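PDB 3CYM: HRDC domain-containing protein from Bifidobacterium adolescentis ATCC 15703, which probably binds nucleic acids and trims them as a 3'-5' exonuclease of the ribonuclease D type, although its function has not been established. Local coordinates for residues A[349-352]-A[353-356]; A[363-366]-A[367-370]; A[407-410]-A[411-415]. All coordinates share one frame; numbering follows the deposited sequence. Where two conformers were deposited one is given.

All three interactions are local contacts within the C-terminal helical domain, an HRDC-like family region. Interaction 1 lies at the surface, where a loop enters helix 352-358. Interactions 2 and 3 are partly buried: 363-370 spans two turns of helix 360-380, and 407-415 is the whole of helix 407-414 with its C-terminal glycine. Interactions 1 and 2 touch, with Trp355 and Lys356 against Leu363 and Trp355 also against Leu366. Interaction 3 touches neither; its centre is about 17 Å from that of interaction 2. The chemistry follows the position: an indole bond at a helix start, regular helix bonds with an arginine-asparagine pair within a long helix, and a Schellman motif at a helix end.

Interaction 1 (A[349-352]-A[353-356]); sequences PKSI and RVWK
Trp355 and Pro349 meet where the chain turns into helix 352-358. The main polar bond runs from the indole to the backbone of the loop: Trp355 NE1 donates to Pro349 O at 2.8 Å, with an N-H...O angle of 159°. The oxygen lies almost in the indole plane, while the donor is tilted 24° from the carbonyl plane. Ser351 O also sits at the ring edge, 3.2 Å from Trp355 CD1.

The backbone bonds start the helix. Ser351 is the N-cap residue, and its carbonyl oxygen receives a weak bond from Val354 N at 3.3 Å. The next one is regular: Lys356 N donates to Ile352 O at 2.8 Å.

Apolar contacts close the turn. The proline ring and the indole cross at about a right angle, with Pro349 CG 3.8 Å from Trp355 CD1. Pro349 CG also lies 4.0 Å from Val354 CG1. The other valine methyl, CG2, reaches Ser351 CB at 3.8 Å. Trp355 CG is anti to its carbonyl carbon, which turns the indole back along the chain toward the loop.

Beyond the turn, the Trp355 side chain packs on Leu363 and Leu366 of helix 360-380 and on Cys397 of helix 390-397. Its ring also meets that of Trp398. The chemistry implies a double role for Trp355: its N-H is satisfied by the loop carbonyl, which helps to fix the rotation of the ring, while the carbon surface joins the apolar packing between helices.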
ATOM      1  N   PRO A 349      -6.329 -22.275   2.879  1.00 35.43           N
ATOM      2  CA  PRO A 349      -6.709 -21.376   3.972  1.00 33.25           C
ATOM      3  C   PRO A 349      -5.485 -20.856   4.728  1.00 34.05           C
ATOM      4  O   PRO A 349      -4.533 -21.609   4.955  1.00 35.74           O
ATOM      5  CB  PRO A 349      -7.552 -22.274   4.888  1.00 33.34           C
ATOM      6  CG  PRO A 349      -7.196 -23.669   4.509  1.00 29.20           C
ATOM      7  CD  PRO A 349      -6.953 -23.599   3.045  1.00 34.49           C
ATOM      8  N   LYS A 350      -5.510 -19.577   5.097  1.00 30.97           N
ATOM      9  CA  LYS A 350      -4.412 -18.963   5.848  1.00 37.51           C
ATOM     10  C   LYS A 350      -4.470 -19.363   7.322  1.00 36.39           C
ATOM     11  O   LYS A 350      -3.461 -19.321   8.028  1.00 36.69           O
ATOM     12  CB  LYS A 350      -4.451 -17.431   5.731  1.00 36.88           C
ATOM     13  CG  LYS A 350      -4.527 -16.896   4.315  1.00 45.00           C
ATOM     14  CD  LYS A 350      -5.106 -15.493   4.307  1.00 52.01           C
ATOM     15  CE  LYS A 350      -5.707 -15.158   2.955  1.00 55.83           C
ATOM     16  NZ  LYS A 350      -6.676 -14.027   3.057  1.00 55.96           N
ATOM     17  N   SER A 351      -5.662 -19.743   7.775  1.00 35.05           N
ATOM     18  CA  SER A 351      -5.907 -20.071   9.175  1.00 34.26           C
ATOM     19  C   SER A 351      -5.466 -21.501   9.486  1.00 32.82           C
ATOM     20  O   SER A 351      -5.951 -22.449   8.868  1.00 31.67           O
ATOM     21  CB  SER A 351      -7.394 -19.872   9.499  1.00 32.55           C
ATOM     22  OG  SER A 351      -7.666 -20.085  10.873  1.00 33.39           O
ATOM     23  N   ILE A 352      -4.550 -21.651  10.449  1.00 31.36           N
ATOM     24  CA  ILE A 352      -4.060 -22.965  10.873  1.00 29.79           C
ATOM     25  C   ILE A 352      -5.173 -23.754  11.573  1.00 31.22           C
ATOM     26  O   ILE A 352      -5.201 -24.990  11.501  1.00 31.34           O
ATOM     27  CB  ILE A 352      -2.760 -22.859  11.753  1.00 33.09           C
ATOM     28  CG1 ILE A 352      -1.604 -22.212  10.965  1.00 33.38           C
ATOM     29  CG2 ILE A 352      -2.338 -24.223  12.353  1.00 22.60           C
ATOM     30  CD1 ILE A 352      -1.106 -22.995   9.728  1.00 32.15           C
ATOM     31  N   ARG A 353      -6.105 -23.030  12.201  1.00 28.03           N
ATOM     32  CA  ARG A 353      -7.289 -23.624  12.836  1.00 28.17           C
ATOM     33  C   ARG A 353      -8.089 -24.498  11.875  1.00 29.89           C
ATOM     34  O   ARG A 353      -8.504 -25.591  12.253  1.00 27.77           O
ATOM     35  CB  ARG A 353      -8.213 -22.552  13.422  1.00 29.65           C
ATOM     36  CG  ARG A 353      -7.510 -21.474  14.220  1.00 29.36           C
ATOM     37  CD  ARG A 353      -8.422 -20.287  14.454  1.00 31.24           C
ATOM     38  NE  ARG A 353      -9.149 -20.407  15.718  1.00 42.55           N
ATOM     39  CZ  ARG A 353     -10.475 -20.485  15.841  1.00 47.64           C
ATOM     40  NH1 ARG A 353     -11.257 -20.449  14.767  1.00 41.87           N
ATOM     41  NH2 ARG A 353     -11.026 -20.592  17.051  1.00 42.88           N
ATOM     42  N   VAL A 354      -8.292 -24.004  10.650  1.00 30.23           N
ATOM     43  CA  VAL A 354      -8.975 -24.744   9.576  1.00 35.80           C
ATOM     44  C   VAL A 354      -8.200 -26.009   9.189  1.00 39.00           C
ATOM     45  O   VAL A 354      -8.788 -27.090   9.084  1.00 42.04           O
ATOM     46  CB  VAL A 354      -9.189 -23.864   8.317  1.00 33.87           C
ATOM     47  CG1 VAL A 354      -9.963 -24.626   7.227  1.00 31.49           C
ATOM     48  CG2 VAL A 354      -9.910 -22.580   8.686  1.00 35.96           C
ATOM     49  N   TRP A 355      -6.885 -25.857   8.987  1.00 37.82           N
ATOM     50  CA  TRP A 355      -5.986 -26.980   8.724  1.00 33.84           C
ATOM     51  C   TRP A 355      -6.077 -28.033   9.827  1.00 35.59           C
ATOM     52  O   TRP A 355      -6.247 -29.206   9.535  1.00 33.63           O
ATOM     53  CB  TRP A 355      -4.532 -26.513   8.621  1.00 31.12           C
ATOM     54  CG  TRP A 355      -4.144 -25.812   7.355  1.00 32.07           C
ATOM     55  CD1 TRP A 355      -4.489 -24.546   6.978  1.00 32.19           C
ATOM     56  CD2 TRP A 355      -3.292 -26.321   6.319  1.00 33.11           C
ATOM     57  NE1 TRP A 355      -3.925 -24.243   5.762  1.00 30.98           N
ATOM     58  CE2 TRP A 355      -3.184 -25.314   5.335  1.00 33.42           C
ATOM     59  CE3 TRP A 355      -2.621 -27.536   6.120  1.00 32.78           C
ATOM     60  CZ2 TRP A 355      -2.426 -25.482   4.170  1.00 30.29           C
ATOM     61  CZ3 TRP A 355      -1.864 -27.701   4.958  1.00 29.18           C
ATOM     62  CH2 TRP A 355      -1.773 -26.677   4.004  1.00 28.26           C
ATOM     63  N   LYS A 356      -5.976 -27.596  11.084  1.00 34.63           N
ATOM     64  CA  LYS A 356      -5.955 -28.486  12.249  1.00 33.62           C
ATOM     65  C   LYS A 356      -7.268 -29.253  12.438  1.00 35.23           C
ATOM     66  O   LYS A 356      -7.259 -30.454  12.723  1.00 33.83           O
ATOM     67  CB  LYS A 356      -5.623 -27.682  13.513  1.00 33.26           C
ATOM     68  CG  LYS A 356      -5.254 -28.518  14.732  1.00 37.73           C
ATOM     69  CD  LYS A 356      -4.681 -27.640  15.840  1.00 40.62           C
ATOM     70  CE  LYS A 356      -4.098 -28.471  16.975  1.00 42.29           C
ATOM     71  NZ  LYS A 356      -5.130 -28.902  17.948  1.00 34.35           N
TER

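Interaction 2 (A[363-366]-A[367-370]); sequences LQVL and NRVR
Leu366 O and Arg370 N form the shortest backbone bond of this helical stretch, at 2.7 Å and an N-H...O angle of 166°. The side chain of Arg370 runs past the same carbonyl, and its CD meets Leu366 CG at 3.8 Å. Three more bonds of the same i to i+4 pattern join Asn367 N to Leu363 O, Arg368 N to Gln364 O and Val369 N to Val365 O. The longest of the four is the Arg368 N to Gln364 O bond, at 3.2 Å.

Asn367 and Arg370 form a side-chain pair about one turn apart. Arg370 NH1 donates to Asn367 OD1 at 2.7 Å. The oxygen lies at the edge of the guanidinium, close to its plane, but the donor is tilted 31° from the carbonyl plane of the amide. The arginine chain bends at chi3 (95°), which turns its end back toward the asparagine. The amide also rests on Leu363, with Asn367 ND2 3.7 Å from Leu363 CG.

Arg368 folds back over the preceding turn. Val365 CA stands 4.3 Å above the centre of its guanidinium, and Val365 CG2 is 3.9 Å from Arg368 NH2. The guanidinium is held by the end of helix 418-433: NE bonds to Ala431 O and NH2 to Ile432 O. These carbonyls probably help to offset the charge of Arg368, which has Arg403 close by.

Val365, Leu366 and Val369 meet Cys397 of helix 390-397, and both valines also meet Ile432. The arrangement is that of an amphipathic alpha-helix in an HRDC-like helical bundle, with an apolar side packed on neighbouring helices and a polar side carrying Asn367 and Arg370.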
ATOM      1  N   LEU A 363      -1.683 -30.877   7.639  1.00 24.05           N
ATOM      2  CA  LEU A 363      -0.997 -30.000   8.599  1.00 20.51           C
ATOM      3  C   LEU A 363       0.325 -30.570   9.129  1.00 22.47           C
ATOM      4  O   LEU A 363       1.286 -29.815   9.332  1.00 25.52           O
ATOM      5  CB  LEU A 363      -1.920 -29.604   9.761  1.00 23.09           C
ATOM      6  CG  LEU A 363      -1.351 -28.566  10.751  1.00 21.07           C
ATOM      7  CD1 LEU A 363      -1.161 -27.182  10.125  1.00 17.35           C
ATOM      8  CD2 LEU A 363      -2.192 -28.472  12.009  1.00 23.72           C
ATOM      9  N   GLN A 364       0.364 -31.884   9.354  1.00 23.74           N
ATOM     10  CA  GLN A 364       1.591 -32.574   9.759  0.50 24.08           C
ATOM     11  C   GLN A 364       2.724 -32.365   8.761  1.00 24.76           C
ATOM     12  O   GLN A 364       3.873 -32.117   9.151  1.00 24.21           O
ATOM     13  CB  GLN A 364       1.334 -34.069   9.947  0.50 24.46           C
ATOM     14  CG  GLN A 364       1.449 -34.530  11.384  0.50 24.01           C
ATOM     15  CD  GLN A 364       0.211 -34.257  12.215  0.50 26.13           C
ATOM     16  OE1 GLN A 364       0.309 -33.994  13.412  0.50 24.72           O
ATOM     17  NE2 GLN A 364      -0.962 -34.332  11.592  0.50 22.66           N
ATOM     18  N   VAL A 365       2.387 -32.459   7.475  1.00 21.48           N
ATOM     19  CA  VAL A 365       3.325 -32.207   6.376  1.00 21.99           C
ATOM     20  C   VAL A 365       3.757 -30.735   6.345  1.00 22.88           C
ATOM     21  O   VAL A 365       4.949 -30.438   6.211  1.00 25.42           O
ATOM     22  CB  VAL A 365       2.712 -32.625   5.014  1.00 22.70           C
ATOM     23  CG1 VAL A 365       3.616 -32.222   3.834  1.00 18.60           C
ATOM     24  CG2 VAL A 365       2.447 -34.122   5.004  1.00 23.10           C
ATOM     25  N   LEU A 366       2.783 -29.831   6.483  1.00 25.75           N
ATOM     26  CA  LEU A 366       3.035 -28.385   6.523  1.00 22.44           C
ATOM     27  C   LEU A 366       3.947 -27.978   7.673  1.00 23.37           C
ATOM     28  O   LEU A 366       4.849 -27.163   7.481  1.00 22.88           O
ATOM     29  CB  LEU A 366       1.724 -27.597   6.580  1.00 24.86           C
ATOM     30  CG  LEU A 366       1.760 -26.062   6.654  1.00 24.80           C
ATOM     31  CD1 LEU A 366       2.321 -25.396   5.393  1.00 15.57           C
ATOM     32  CD2 LEU A 366       0.384 -25.524   6.972  1.00 20.08           C
ATOM     33  N   ASN A 367       3.717 -28.549   8.854  1.00 20.00           N
ATOM     34  CA  ASN A 367       4.529 -28.237  10.024  1.00 25.68           C
ATOM     35  C   ASN A 367       5.983 -28.693   9.880  1.00 21.91           C
ATOM     36  O   ASN A 367       6.888 -27.991  10.324  1.00 24.87           O
ATOM     37  CB  ASN A 367       3.888 -28.771  11.310  1.00 25.35           C
ATOM     38  CG  ASN A 367       2.671 -27.966  11.732  1.00 30.55           C
ATOM     39  OD1 ASN A 367       2.439 -26.856  11.248  1.00 29.28           O
ATOM     40  ND2 ASN A 367       1.884 -28.525  12.641  1.00 31.87           N
ATOM     41  N   ARG A 368       6.193 -29.848   9.239  1.00 21.48           N
ATOM     42  CA  ARG A 368       7.535 -30.284   8.824  1.00 24.65           C
ATOM     43  C   ARG A 368       8.177 -29.297   7.835  1.00 22.89           C
ATOM     44  O   ARG A 368       9.354 -28.974   7.960  1.00 20.75           O
ATOM     45  CB  ARG A 368       7.516 -31.702   8.230  1.00 24.27           C
ATOM     46  CG  ARG A 368       7.174 -32.812   9.233  1.00 19.26           C
ATOM     47  CD  ARG A 368       7.732 -34.174   8.817  1.00 16.10           C
ATOM     48  NE  ARG A 368       7.325 -34.572   7.469  1.00 19.33           N
ATOM     49  CZ  ARG A 368       6.255 -35.317   7.185  1.00 22.82           C
ATOM     50  NH1 ARG A 368       5.460 -35.755   8.150  1.00 23.34           N
ATOM     51  NH2 ARG A 368       5.975 -35.623   5.926  1.00 16.61           N
ATOM     52  N   VAL A 369       7.394 -28.810   6.874  1.00 22.09           N
ATOM     53  CA  VAL A 369       7.853 -27.788   5.917  1.00 20.69           C
ATOM     54  C   VAL A 369       8.187 -26.456   6.610  1.00 21.09           C
ATOM     55  O   VAL A 369       9.255 -25.881   6.378  1.00 21.67           O
ATOM     56  CB  VAL A 369       6.818 -27.603   4.771  1.00 19.32           C
ATOM     57  CG1 VAL A 369       7.037 -26.300   3.981  1.00 16.59           C
ATOM     58  CG2 VAL A 369       6.850 -28.809   3.862  1.00 10.75           C
ATOM     59  N   ARG A 370       7.280 -26.002   7.472  1.00 19.64           N
ATOM     60  CA  ARG A 370       7.452 -24.777   8.258  1.00 18.32           C
ATOM     61  C   ARG A 370       8.693 -24.787   9.151  1.00 19.71           C
ATOM     62  O   ARG A 370       9.369 -23.764   9.253  1.00 21.57           O
ATOM     63  CB  ARG A 370       6.224 -24.509   9.123  1.00 14.43           C
ATOM     64  CG  ARG A 370       5.050 -23.897   8.387  1.00 21.14           C
ATOM     65  CD  ARG A 370       3.796 -24.094   9.196  1.00 19.04           C
ATOM     66  NE  ARG A 370       3.494 -22.943  10.036  1.00 32.90           N
ATOM     67  CZ  ARG A 370       2.813 -22.993  11.177  1.00 26.86           C
ATOM     68  NH1 ARG A 370       2.356 -24.145  11.659  1.00 24.28           N
ATOM     69  NH2 ARG A 370       2.593 -21.876  11.843  1.00 34.53           N
TER

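Interaction 3 (A[407-410]-A[411-415]); sequences VARF and LSEQG
Arg409 O accepts a nearly straight backbone bond from Glu413 N, 2.9 Å long with an N-H...O angle of 176°. Leu411 N likewise bonds to Val407 O, less straight, and Ser412 N reaches Ala408 O at 3.3 Å. The pattern weakens at the last turn. Gln414 N bonds weakly to Phe410 O and to Leu411 O; Phe410 O also accepts a bond from a water at 2.8 Å. That water lies 3.5 Å above the centre of the Phe410 ring.

The helix ends in a Schellman motif. Gly415 has positive phi (119°), and its N bonds to Ser412 O at 2.9 Å and weakly to Leu411 O.

Phe410 and Gln414 run side by side, with ring and amide planes 12° apart and Phe410 CE2 3.6 Å from Gln414 CG. The amide oxygen of Gln414 bonds to Asn395 ND2. Val407 CG1 and Leu411 CD2 pack at 3.8 Å.

Helix 407-414 packs against two others. Phe410 and Leu411 pack on Leu396 of helix 390-397, whereas Val407 touches Val428, and Ala408 touches Val421 and Ala425, all on helix 418-433.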
ATOM      1  N   VAL A 407       8.593 -29.648  -6.043  1.00 23.87           N
ATOM      2  CA  VAL A 407       8.683 -28.540  -5.079  1.00 24.84           C
ATOM      3  C   VAL A 407       9.293 -27.294  -5.715  1.00 26.94           C
ATOM      4  O   VAL A 407       8.688 -26.222  -5.678  1.00 31.91           O
ATOM      5  CB  VAL A 407       9.459 -28.947  -3.793  1.00 20.59           C
ATOM      6  CG1 VAL A 407       9.652 -27.761  -2.858  1.00 24.55           C
ATOM      7  CG2 VAL A 407       8.738 -30.065  -3.061  1.00 27.84           C
ATOM      8  N   ALA A 408      10.471 -27.451  -6.322  1.00 27.26           N
ATOM      9  CA  ALA A 408      11.161 -26.350  -6.983  1.00 23.77           C
ATOM     10  C   ALA A 408      10.315 -25.671  -8.065  1.00 24.74           C
ATOM     11  O   ALA A 408      10.288 -24.441  -8.134  1.00 24.84           O
ATOM     12  CB  ALA A 408      12.497 -26.820  -7.548  1.00 24.03           C
ATOM     13  N   ARG A 409       9.614 -26.466  -8.880  1.00 23.48           N
ATOM     14  CA  ARG A 409       8.753 -25.934  -9.944  1.00 24.86           C
ATOM     15  C   ARG A 409       7.471 -25.287  -9.408  1.00 24.99           C
ATOM     16  O   ARG A 409       7.120 -24.180  -9.828  1.00 28.22           O
ATOM     17  CB  ARG A 409       8.436 -27.009 -11.001  1.00 29.72           C
ATOM     18  CG  ARG A 409       7.484 -26.560 -12.127  1.00 36.61           C
ATOM     19  CD  ARG A 409       7.239 -27.653 -13.173  1.00 47.34           C
ATOM     20  NE  ARG A 409       6.854 -28.935 -12.575  1.00 60.09           N
ATOM     21  CZ  ARG A 409       6.400 -29.988 -13.255  1.00 63.25           C
ATOM     22  NH1 ARG A 409       6.251 -29.935 -14.574  1.00 65.71           N
ATOM     23  NH2 ARG A 409       6.085 -31.104 -12.608  1.00 62.19           N
ATOM     24  N   PHE A 410       6.789 -25.972  -8.483  1.00 25.61           N
ATOM     25  CA  PHE A 410       5.561 -25.456  -7.862  1.00 23.04           C
ATOM     26  C   PHE A 410       5.795 -24.106  -7.209  1.00 22.84           C
ATOM     27  O   PHE A 410       4.978 -23.201  -7.359  1.00 24.44           O
ATOM     28  CB  PHE A 410       4.998 -26.430  -6.812  1.00 24.07           C
ATOM     29  CG  PHE A 410       3.644 -26.030  -6.265  1.00 30.20           C
ATOM     30  CD1 PHE A 410       2.475 -26.482  -6.873  1.00 32.41           C
ATOM     31  CD2 PHE A 410       3.534 -25.205  -5.143  1.00 31.75           C
ATOM     32  CE1 PHE A 410       1.226 -26.112  -6.381  1.00 31.43           C
ATOM     33  CE2 PHE A 410       2.290 -24.830  -4.650  1.00 32.34           C
ATOM     34  CZ  PHE A 410       1.135 -25.289  -5.262  1.00 36.22           C
ATOM     35  N   LEU A 411       6.905 -23.989  -6.483  1.00 24.13           N
ATOM     36  CA  LEU A 411       7.251 -22.763  -5.762  1.00 23.68           C
ATOM     37  C   LEU A 411       7.550 -21.619  -6.707  1.00 21.78           C
ATOM     38  O   LEU A 411       7.171 -20.478  -6.447  1.00 27.95           O
ATOM     39  CB  LEU A 411       8.441 -23.011  -4.834  1.00 18.91           C
ATOM     40  CG  LEU A 411       8.207 -23.192  -3.331  1.00 15.10           C
ATOM     41  CD1 LEU A 411       6.883 -23.851  -2.962  1.00 18.51           C
ATOM     42  CD2 LEU A 411       9.392 -23.944  -2.761  1.00  5.95           C
ATOM     43  N   SER A 412       8.223 -21.945  -7.807  1.00 25.72           N
ATOM     44  CA  SER A 412       8.532 -20.996  -8.871  1.00 22.48           C
ATOM     45  C   SER A 412       7.244 -20.487  -9.531  1.00 22.59           C
ATOM     46  O   SER A 412       7.027 -19.273  -9.626  1.00 23.97           O
ATOM     47  CB  SER A 412       9.453 -21.658  -9.900  1.00 21.36           C
ATOM     48  OG  SER A 412      10.467 -20.770 -10.323  1.00 28.37           O
ATOM     49  N   GLU A 413       6.378 -21.414  -9.942  1.00 25.11           N
ATOM     50  CA  GLU A 413       5.064 -21.085 -10.521  1.00 26.01           C
ATOM     51  C   GLU A 413       4.133 -20.302  -9.574  1.00 27.37           C
ATOM     52  O   GLU A 413       3.206 -19.630 -10.032  1.00 30.46           O
ATOM     53  CB  GLU A 413       4.377 -22.352 -11.061  1.00 25.46           C
ATOM     54  CG  GLU A 413       4.776 -22.696 -12.506  1.00 40.66           C
ATOM     55  CD  GLU A 413       4.506 -24.148 -12.904  1.00 48.00           C
ATOM     56  OE1 GLU A 413       4.992 -24.561 -13.983  1.00 46.22           O
ATOM     57  OE2 GLU A 413       3.820 -24.878 -12.152  1.00 52.19           O
ATOM     58  N   GLN A 414       4.392 -20.388  -8.267  1.00 25.65           N
ATOM     59  CA  GLN A 414       3.674 -19.596  -7.261  1.00 27.27           C
ATOM     60  C   GLN A 414       4.096 -18.128  -7.282  1.00 21.19           C
ATOM     61  O   GLN A 414       3.317 -17.238  -6.921  1.00 22.49           O
ATOM     62  CB  GLN A 414       3.882 -20.174  -5.853  1.00 26.67           C
ATOM     63  CG  GLN A 414       3.056 -21.412  -5.545  1.00 25.24           C
ATOM     64  CD  GLN A 414       1.598 -21.101  -5.268  1.00 28.06           C
ATOM     65  OE1 GLN A 414       1.262 -20.546  -4.228  1.00 17.91           O
ATOM     66  NE2 GLN A 414       0.727 -21.463  -6.198  1.00 17.93           N
ATOM     67  N   GLY A 415       5.333 -17.885  -7.704  1.00 22.40           N
ATOM     68  CA  GLY A 415       5.877 -16.534  -7.796  1.00 18.73           C
ATOM     69  C   GLY A 415       7.095 -16.290  -6.925  1.00 20.34           C
ATOM     70  O   GLY A 415       7.530 -15.140  -6.779  1.00 19.74           O
TER
HETATM   71  O   HOH W   1       2.448 -23.293  -8.455  1.00 20.95           O